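Local coordinates for protein Exo-1,5-alpha-L-arabinofuranobiosidase (Gibberella zeae, PDB 2YDP) that probably releases arabinobiose from the ends of alpha-1,5-linked arabinan chains as a calcium-containing glycoside hydrolase, at residues A[335-340]-A[357-362]. The protein carries 1 engineered substitution. Numbering follows the deposited sequence.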
# COMPACT_ATOMS: atom_id res chain seq x y z
N ASP A 335 5.20 -15.59 12.86
CA ASP A 335 5.75 -14.73 13.89
C ASP A 335 6.59 -13.59 13.26
O ASP A 335 6.77 -12.54 13.87
CB ASP A 335 6.59 -15.59 14.88
CG ASP A 335 6.96 -14.85 16.16
OD1 ASP A 335 6.26 -13.89 16.61
OD2 ASP A 335 7.99 -15.26 16.73
N LEU A 336 7.08 -13.79 12.03
CA LEU A 336 7.99 -12.81 11.41
C LEU A 336 7.24 -11.72 10.66
O LEU A 336 6.32 -12.00 9.88
CB LEU A 336 8.99 -13.52 10.48
CG LEU A 336 10.03 -14.43 11.14
CD1 LEU A 336 10.82 -15.24 10.07
CD2 LEU A 336 10.99 -13.56 12.01
N LEU A 337 7.63 -10.47 10.89
CA LEU A 337 6.97 -9.34 10.24
C LEU A 337 8.01 -8.43 9.63
O LEU A 337 8.91 -7.94 10.35
CB LEU A 337 6.17 -8.55 11.28
CG LEU A 337 5.43 -7.33 10.74
CD1 LEU A 337 4.27 -7.77 9.82
CD2 LEU A 337 4.96 -6.39 11.89
N MET A 338 7.93 -8.21 8.31
CA MET A 338 8.74 -7.16 7.73
C MET A 338 8.01 -5.82 7.74
O MET A 338 6.80 -5.77 7.49
CB MET A 338 9.16 -7.50 6.31
CG MET A 338 9.97 -6.39 5.62
SD MET A 338 10.48 -6.93 3.97
CE MET A 338 11.99 -7.68 4.40
N ILE A 339 8.75 -4.76 8.03
CA ILE A 339 8.27 -3.41 7.98
C ILE A 339 9.21 -2.62 7.07
O ILE A 339 10.39 -2.52 7.36
CB ILE A 339 8.25 -2.73 9.36
CG1 ILE A 339 7.41 -3.53 10.37
CG2 ILE A 339 7.63 -1.36 9.25
CD1 ILE A 339 8.22 -4.05 11.50
N MET A 340 8.67 -2.08 5.98
CA MET A 340 9.48 -1.41 4.97
C MET A 340 9.02 0.02 4.76
O MET A 340 7.80 0.29 4.67
CB MET A 340 9.37 -2.14 3.62
CG MET A 340 10.32 -1.66 2.56
SD MET A 340 9.80 -2.52 1.08
CE MET A 340 11.07 -1.99 -0.10
N SER A 357 13.03 -3.60 8.26
CA SER A 357 13.38 -4.42 9.41
C SER A 357 12.48 -5.65 9.40
O SER A 357 11.34 -5.59 8.92
CB SER A 357 13.16 -3.65 10.71
OG SER A 357 14.01 -2.52 10.76
N VAL A 358 12.99 -6.74 9.95
CA VAL A 358 12.17 -7.90 10.23
C VAL A 358 12.22 -8.13 11.71
O VAL A 358 13.31 -8.22 12.29
CB VAL A 358 12.68 -9.16 9.44
CG1 VAL A 358 11.98 -10.44 9.96
CG2 VAL A 358 12.42 -8.93 7.95
N VAL A 359 11.02 -8.22 12.31
CA VAL A 359 10.86 -8.38 13.74
C VAL A 359 10.07 -9.67 14.01
O VAL A 359 9.36 -10.18 13.13
CB VAL A 359 10.14 -7.13 14.37
CG1 VAL A 359 10.87 -5.82 13.95
CG2 VAL A 359 8.64 -7.10 13.99
N ARG A 360 10.17 -10.19 15.23
CA ARG A 360 9.24 -11.25 15.70
C ARG A 360 8.17 -10.64 16.57
O ARG A 360 8.49 -9.91 17.50
CB ARG A 360 9.95 -12.32 16.51
CG ARG A 360 10.63 -13.34 15.65
CD ARG A 360 11.27 -14.49 16.45
NE ARG A 360 11.96 -15.35 15.48
CZ ARG A 360 11.34 -16.21 14.66
NH1 ARG A 360 10.02 -16.36 14.71
NH2 ARG A 360 12.04 -16.91 13.77
N LEU A 361 6.89 -10.95 16.27
CA LEU A 361 5.79 -10.43 17.09
C LEU A 361 5.87 -10.92 18.54
O LEU A 361 5.59 -10.17 19.47
CB LEU A 361 4.45 -10.81 16.49
CG LEU A 361 4.19 -10.12 15.14
CD1 LEU A 361 2.90 -10.73 14.53
CD2 LEU A 361 4.03 -8.61 15.33
N SER A 362 6.31 -12.15 18.71
CA SER A 362 6.55 -12.71 20.03
C SER A 362 7.57 -11.91 20.84
O SER A 362 7.52 -11.96 22.06
CB SER A 362 6.99 -14.18 19.92
OG SER A 362 8.17 -14.28 19.16
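Asp335 grips the start of the short C-terminal helix, at Ser362, with both carboxylate oxygens. Asp335 OD1 accepts the backbone N-H of Ser362 at 2.7 Å and Asp335 OD2 the Ser362 OG hydroxyl at 2.6 Å, each through its syn lone pair, and these two bonds to one residue fix the rotation of the carboxylate. The Asp335 side chain reaches there with CG anti to the backbone N (chi1 -168°), while its own carbonyl O receives Leu361 N. On the anti side of Asp335 OD2, 29° out of the carboxylate plane, Arg360 NH1 makes a salt bridge of 3.1 Å; Asp333 pairs with NH2 of the same guanidinium. Leu336 CD2 sits over the centre of one face of the Arg360 guanidinium, 3.8 Å above it, and also packs on Arg360 CG. Strands 336-341 and 354-360 are the antiparallel central pair of a four-stranded blade in a six-bladed beta-propeller, and strand 11-17 from the N-terminus, beside 354-360, closes the ring. Leu337 pairs with Val359 and Ile339 with Ser357 through two backbone bonds each. On the face bearing Leu336, the Met338 chain bends at chi3 (-89°), laying Met338 CE against Val358 CG2 at 3.8 Å. On the opposite face, Val359 CG2 touches both Leu337 CB and Ile339 CD1, and Leu337 CD2 meets Leu361 CD2 at 4.2 Å. Ser357 OG is hydrogen-bonded outside the pair, to Gln319 OE1 and the backbone N of Asn13.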